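Local coordinates for centrosomal protein 120 (Oreochromis niloticus, PDB 6EWH) that probably acts in centriole and cilium assembly as a centrosomal protein, this chain being its second C2 domain (C2B), at residues A[61-66]-A[111-116]; A[107-112]-A[123-128]. The protein carries 1 engineered substitution. All blocks are in the same frame, centred on the assembly; numbering follows the deposited sequence. Where two conformers were deposited one is given.

Contact 1 (61-66 with 111-116) and contact 2 (107-112 with 123-128) are neighbouring seams of one antiparallel four-stranded sheet in the C2B domain, their centres about 10 Å apart. Strand 110-116 serves both: its one edge pairs with 60-66, the other with 119-126, and Gln111 and Ile112 belong to each contact. The side chain of Leu110 of contact 2 bridges the seams by touching Tyr64 of contact 1. On the outer side, Ser123 CB comes within 3.6 Å of His113 ND1. The inner side of both seams is largely apolar and packs on strand 171-180 of the second sheet, where Ile112 meets Leu172 and Val174.

Contact 1: A[61-66]-A[111-116]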
loop_
_atom_site.group_PDB
_atom_site.type_symbol
_atom_site.label_atom_id
_atom_site.label_comp_id
_atom_site.label_asym_id
_atom_site.label_seq_id
_atom_site.Cartn_x
_atom_site.Cartn_y
_atom_site.Cartn_z
ATOM N N PHE A 61 3.309 -4.253 -12.483
ATOM C CA PHE A 61 3.011 -3.034 -11.747
ATOM C C PHE A 61 2.303 -3.432 -10.462
ATOM O O PHE A 61 1.850 -4.571 -10.306
ATOM C CB PHE A 61 2.134 -2.073 -12.565
ATOM C CG PHE A 61 0.797 -2.652 -12.949
ATOM C CD1 PHE A 61 0.670 -3.430 -14.092
ATOM C CD2 PHE A 61 -0.323 -2.425 -12.161
ATOM C CE1 PHE A 61 -0.559 -3.980 -14.445
ATOM C CE2 PHE A 61 -1.557 -2.971 -12.506
ATOM C CZ PHE A 61 -1.669 -3.751 -13.646
ATOM N N PHE A 62 2.220 -2.488 -9.537
ATOM C CA PHE A 62 1.488 -2.713 -8.295
ATOM C C PHE A 62 0.130 -2.033 -8.335
ATOM O O PHE A 62 -0.027 -0.942 -8.896
ATOM C CB PHE A 62 2.296 -2.243 -7.081
ATOM C CG PHE A 62 3.616 -2.944 -6.963
ATOM C CD1 PHE A 62 3.687 -4.234 -6.456
ATOM C CD2 PHE A 62 4.775 -2.332 -7.415
ATOM C CE1 PHE A 62 4.905 -4.897 -6.384
ATOM C CE2 PHE A 62 5.993 -2.985 -7.344
ATOM C CZ PHE A 62 6.061 -4.268 -6.826
ATOM N N TYR A 63 -0.858 -2.698 -7.732
ATOM C CA TYR A 63 -2.204 -2.165 -7.617
ATOM C C TYR A 63 -2.647 -2.215 -6.166
ATOM O O TYR A 63 -2.405 -3.207 -5.467
ATOM C CB TYR A 63 -3.219 -2.973 -8.459
ATOM C CG TYR A 63 -4.632 -2.714 -8.002
ATOM C CD1 TYR A 63 -5.307 -1.571 -8.415
ATOM C CD2 TYR A 63 -5.274 -3.577 -7.112
ATOM C CE1 TYR A 63 -6.584 -1.292 -7.977
ATOM C CE2 TYR A 63 -6.560 -3.295 -6.660
ATOM C CZ TYR A 63 -7.206 -2.156 -7.103
ATOM O OH TYR A 63 -8.482 -1.868 -6.680
ATOM N N TYR A 64 -3.334 -1.166 -5.721
ATOM C CA TYR A 64 -4.053 -1.235 -4.461
ATOM C C TYR A 64 -5.177 -0.222 -4.462
ATOM O O TYR A 64 -5.176 0.738 -5.237
ATOM C CB TYR A 64 -3.144 -1.031 -3.249
ATOM C CG TYR A 64 -2.296 0.215 -3.292
ATOM C CD1 TYR A 64 -1.045 0.188 -3.887
ATOM C CD2 TYR A 64 -2.728 1.401 -2.703
ATOM C CE1 TYR A 64 -0.246 1.334 -3.920
ATOM C CE2 TYR A 64 -1.942 2.524 -2.716
ATOM C CZ TYR A 64 -0.708 2.495 -3.321
ATOM O OH TYR A 64 0.078 3.623 -3.352
ATOM N N SER A 65 -6.145 -0.461 -3.582
ATOM C CA SER A 65 -7.252 0.451 -3.357
ATOM C C SER A 65 -6.988 1.203 -2.057
ATOM O O SER A 65 -6.861 0.584 -0.998
ATOM C CB SER A 65 -8.549 -0.350 -3.250
ATOM O OG SER A 65 -9.647 0.513 -3.055
ATOM N N LEU A 66 -6.893 2.530 -2.142
ATOM C CA LEU A 66 -6.642 3.373 -0.976
ATOM C C LEU A 66 -7.887 4.220 -0.750
ATOM O O LEU A 66 -8.179 5.122 -1.541
ATOM C CB LEU A 66 -5.400 4.243 -1.184
ATOM C CG LEU A 66 -5.026 5.176 -0.019
ATOM C CD1 LEU A 66 -4.681 4.404 1.235
ATOM C CD2 LEU A 66 -3.869 6.062 -0.412
ATOM N N GLN A 111 -4.494 -4.153 0.658
ATOM C CA GLN A 111 -3.998 -5.301 -0.093
ATOM C C GLN A 111 -3.280 -4.798 -1.337
ATOM O O GLN A 111 -3.901 -4.286 -2.271
ATOM C CB GLN A 111 -5.112 -6.285 -0.436
ATOM C CG GLN A 111 -5.433 -7.239 0.705
ATOM C CD GLN A 111 -6.494 -8.258 0.339
ATOM O OE1 GLN A 111 -7.442 -7.952 -0.386
ATOM N NE2 GLN A 111 -6.337 -9.479 0.837
ATOM N N ILE A 112 -1.960 -4.944 -1.349
ATOM C CA ILE A 112 -1.156 -4.487 -2.482
ATOM C C ILE A 112 -0.842 -5.694 -3.350
ATOM O O ILE A 112 -0.289 -6.685 -2.862
ATOM C CB ILE A 112 0.123 -3.783 -2.020
ATOM C CG1 ILE A 112 -0.235 -2.560 -1.166
ATOM C CG2 ILE A 112 0.974 -3.409 -3.236
ATOM C CD1 ILE A 112 0.969 -1.902 -0.533
ATOM N N HIS A 113 -1.188 -5.610 -4.629
ATOM C CA HIS A 113 -1.045 -6.715 -5.566
ATOM C C HIS A 113 0.095 -6.429 -6.527
ATOM O O HIS A 113 0.214 -5.315 -7.047
ATOM C CB HIS A 113 -2.320 -6.874 -6.397
ATOM C CG HIS A 113 -3.477 -7.420 -5.626
ATOM N ND1 HIS A 113 -3.921 -8.718 -5.774
ATOM C CD2 HIS A 113 -4.273 -6.855 -4.687
ATOM C CE1 HIS A 113 -4.946 -8.923 -4.966
ATOM N NE2 HIS A 113 -5.176 -7.810 -4.292
ATOM N N LEU A 114 0.909 -7.443 -6.788
ATOM C CA LEU A 114 1.789 -7.427 -7.946
ATOM C C LEU A 114 1.000 -7.981 -9.124
ATOM O O LEU A 114 0.444 -9.083 -9.037
ATOM C CB LEU A 114 3.029 -8.284 -7.710
ATOM C CG LEU A 114 3.884 -8.516 -8.959
ATOM C CD1 LEU A 114 4.519 -7.208 -9.430
ATOM C CD2 LEU A 114 4.962 -9.606 -8.730
ATOM N N CYS A 115 0.924 -7.215 -10.209
ATOM C CA CYS A 115 0.071 -7.567 -11.334
ATOM C C CYS A 115 0.869 -7.659 -12.622
ATOM O O CYS A 115 1.914 -7.024 -12.777
ATOM C CB CYS A 115 -1.009 -6.519 -11.543
ATOM S SG CYS A 115 -2.115 -6.418 -10.152
ATOM N N CYS A 116 0.354 -8.467 -13.546
ATOM C CA CYS A 116 0.796 -8.465 -14.934
ATOM C C CYS A 116 -0.460 -8.509 -15.786
ATOM O O CYS A 116 -1.227 -9.472 -15.697
ATOM C CB CYS A 116 1.679 -9.675 -15.227
ATOM S SG CYS A 116 2.315 -9.691 -16.928
HETATM O O HOH W 1 -6.299 -3.260 -2.543
HETATM O O HOH W 2 -6.552 -2.098 -0.245
#
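The ring of Phe61 lies with one face over Cys115, whose CB sits 3.8 Å from the ring centroid in a CH-pi contact, displaced toward the rim so that ring atom CZ is nearest to it at 3.5 Å. CG of Phe61 stands between the backbone N and the carbonyl carbon (chi1 61°), and the turn of the ring about the CB-CG bond (chi2 -85°) then lays its face over Cys115 CB. Cys115 SG approaches the same ring obliquely in a sulfur-aromatic contact and also touches Tyr63 CB at 4.0 Å. An alanine in place of Phe61 would probably leave Cys115 CB and SG without their aromatic cover and open a gap on this face of the sheet. Beyond the cysteine, the side chains of Tyr63 and His113 lie side by side, pointing the same way, with His113 CD2 near the plane of the tyrosine ring at its edge, 4.2 Å from Tyr63 CD2. Their polar ends are held elsewhere, Tyr63 OH by Asp70 and His113 ND1 by Ser120.

On the other face of the sheet, Phe62 CE1 packs against Leu114 CD1 at 3.8 Å, and Tyr64 lies alongside Ile112, CB to CG1. Four backbone hydrogen bonds join the antiparallel strands through the pairs Phe61-Cys115 and Tyr63-His113; the straightest runs from His113 N to Tyr63 O (2.8 Å, 174° at the hydrogen). Past Tyr64 the direct bonding gives way to two waters, one linking Ser65 N to Gln111 O and the other Ser65 O to Gln111 N. Strand 69-72 flanks 60-66, strand 119-126 flanks 110-116, and the buried face bearing Phe62, Tyr64 and Ile112 packs on strands 29-41 and 171-180 of the opposing sheet, with Phe84 and Phe62 meeting edge-to-face.

Contact 2: A[107-112]-A[123-128]; sequences QPSLQI and STDVSL
Leu110 and Ile112 pair with Val126 and Thr124 through four backbone hydrogen bonds, the short strands running antiparallel at 153° with their axes 4.7 Å apart. Between these hydrogen-bonded pairs, Gln111 and Asp125 form a non-hydrogen-bonded pair. On the buried face Leu110 CB rests 4.1 Å from Val126 CB, while a chi2 of 173° extends Ile112 CD1 to within 3.9 Å of Val126 CG2, the two side chains crossing at a slant. The side chains of Gln111 and Asp125 occupy the other face, pointing the same way. In one of two conformers of Gln111, its CG and NE2 each lie 3.6 Å from Asp125 OD1, a packing contact rather than a hydrogen bond.

The paired strands are the arms of a beta hairpin, 110-116 and 119-126, at the edge of the four-stranded sheet of this C2 domain. Toward the hairpin's open end, Ser109 OG approaches Ser127 CA at 3.5 Å. Ser127 is an N-cap: its OG bonds to Ala130 N at the start of helix 128-133 and also to Ser129 OG. Here Leu128 CD1 packs on Gln107 CB at 4.0 Å, and a water joins Gln107 O to Leu128 N, weakly on the leucine side. Thr124 OG1 bonds to Ile150 O, and both Thr124 and Val126 lean on Phe149 of strand 143-150 in the other sheet.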
loop_
_atom_site.group_PDB
_atom_site.type_symbol
_atom_site.label_atom_id
_atom_site.label_comp_id
_atom_site.label_asym_id
_atom_site.label_seq_id
_atom_site.Cartn_x
_atom_site.Cartn_y
_atom_site.Cartn_z
ATOM N N GLN A 107 -10.128 0.112 9.791
ATOM C CA GLN A 107 -10.142 -0.281 8.389
ATOM C C GLN A 107 -9.522 -1.660 8.207
ATOM O O GLN A 107 -8.645 -2.063 8.980
ATOM C CB GLN A 107 -9.352 0.726 7.554
ATOM C CG GLN A 107 -10.000 2.103 7.532
ATOM C CD GLN A 107 -11.499 2.027 7.285
ATOM O OE1 GLN A 107 -11.935 1.725 6.177
ATOM N NE2 GLN A 107 -12.297 2.291 8.326
ATOM N N PRO A 108 -9.972 -2.394 7.194
ATOM C CA PRO A 108 -9.285 -3.633 6.827
ATOM C C PRO A 108 -7.925 -3.296 6.242
ATOM O O PRO A 108 -7.657 -2.165 5.832
ATOM C CB PRO A 108 -10.198 -4.236 5.758
ATOM C CG PRO A 108 -10.850 -3.054 5.138
ATOM C CD PRO A 108 -11.058 -2.068 6.254
ATOM N N SER A 109 -7.051 -4.293 6.226
ATOM C CA SER A 109 -5.712 -4.054 5.711
ATOM C C SER A 109 -5.744 -3.650 4.242
ATOM O O SER A 109 -6.634 -4.026 3.472
ATOM C CB SER A 109 -4.826 -5.288 5.898
ATOM O OG SER A 109 -4.431 -5.422 7.254
ATOM N N LEU A 110 -4.770 -2.830 3.876
ATOM C CA LEU A 110 -4.525 -2.535 2.478
ATOM C C LEU A 110 -3.959 -3.789 1.822
ATOM O O LEU A 110 -3.068 -4.435 2.374
ATOM C CB LEU A 110 -3.507 -1.400 2.426
ATOM C CG LEU A 110 -3.091 -0.755 1.118
ATOM C CD1 LEU A 110 -4.239 0.058 0.585
ATOM C CD2 LEU A 110 -1.896 0.129 1.398
ATOM N N GLN A 111 -4.494 -4.153 0.658
ATOM C CA GLN A 111 -3.998 -5.301 -0.093
ATOM C C GLN A 111 -3.280 -4.798 -1.337
ATOM O O GLN A 111 -3.901 -4.286 -2.271
ATOM C CB GLN A 111 -5.112 -6.285 -0.436
ATOM C CG GLN A 111 -5.433 -7.239 0.705
ATOM C CD GLN A 111 -6.494 -8.258 0.339
ATOM O OE1 GLN A 111 -7.442 -7.952 -0.386
ATOM N NE2 GLN A 111 -6.337 -9.479 0.837
ATOM N N ILE A 112 -1.960 -4.944 -1.349
ATOM C CA ILE A 112 -1.156 -4.487 -2.482
ATOM C C ILE A 112 -0.842 -5.694 -3.350
ATOM O O ILE A 112 -0.289 -6.685 -2.862
ATOM C CB ILE A 112 0.123 -3.783 -2.020
ATOM C CG1 ILE A 112 -0.235 -2.560 -1.166
ATOM C CG2 ILE A 112 0.974 -3.409 -3.236
ATOM C CD1 ILE A 112 0.969 -1.902 -0.533
ATOM N N SER A 123 -0.152 -10.944 -3.503
ATOM C CA SER A 123 -0.562 -9.762 -2.772
ATOM C C SER A 123 -0.000 -9.815 -1.363
ATOM O O SER A 123 0.430 -10.862 -0.872
ATOM C CB SER A 123 -2.087 -9.607 -2.754
ATOM O OG SER A 123 -2.681 -10.654 -2.007
ATOM N N THR A 124 -0.009 -8.669 -0.709
ATOM C CA THR A 124 0.425 -8.617 0.675
ATOM C C THR A 124 -0.505 -7.688 1.440
ATOM O O THR A 124 -1.069 -6.748 0.875
ATOM C CB THR A 124 1.905 -8.201 0.792
ATOM O OG1 THR A 124 2.362 -8.419 2.132
ATOM C CG2 THR A 124 2.096 -6.729 0.429
ATOM N N ASP A 125 -0.679 -7.984 2.723
ATOM C CA ASP A 125 -1.556 -7.227 3.607
ATOM C C ASP A 125 -0.738 -6.192 4.358
ATOM O O ASP A 125 0.237 -6.540 5.035
ATOM C CB ASP A 125 -2.165 -8.163 4.655
ATOM C CG ASP A 125 -3.393 -8.878 4.163
ATOM O OD1 ASP A 125 -3.468 -9.177 2.958
ATOM O OD2 ASP A 125 -4.291 -9.137 4.992
ATOM N N VAL A 126 -1.159 -4.931 4.278
ATOM C CA VAL A 126 -0.500 -3.836 4.980
ATOM C C VAL A 126 -1.512 -3.215 5.933
ATOM O O VAL A 126 -2.531 -2.666 5.497
ATOM C CB VAL A 126 0.058 -2.793 4.004
ATOM C CG1 VAL A 126 0.739 -1.690 4.771
ATOM C CG2 VAL A 126 1.038 -3.462 3.040
ATOM N N SER A 127 -1.241 -3.305 7.225
ATOM C CA SER A 127 -2.233 -2.919 8.217
ATOM C C SER A 127 -2.344 -1.403 8.290
ATOM O O SER A 127 -1.343 -0.711 8.497
ATOM C CB SER A 127 -1.835 -3.471 9.577
ATOM O OG SER A 127 -2.753 -3.057 10.573
ATOM N N LEU A 128 -3.561 -0.887 8.131
ATOM C CA LEU A 128 -3.787 0.512 8.459
ATOM C C LEU A 128 -4.020 0.701 9.948
ATOM O O LEU A 128 -3.688 1.762 10.486
ATOM C CB LEU A 128 -4.965 1.078 7.668
ATOM C CG LEU A 128 -4.781 1.120 6.151
ATOM C CD1 LEU A 128 -6.048 1.601 5.492
ATOM C CD2 LEU A 128 -3.607 2.008 5.776
HETATM O O HOH W 3 -5.862 -2.416 8.922
#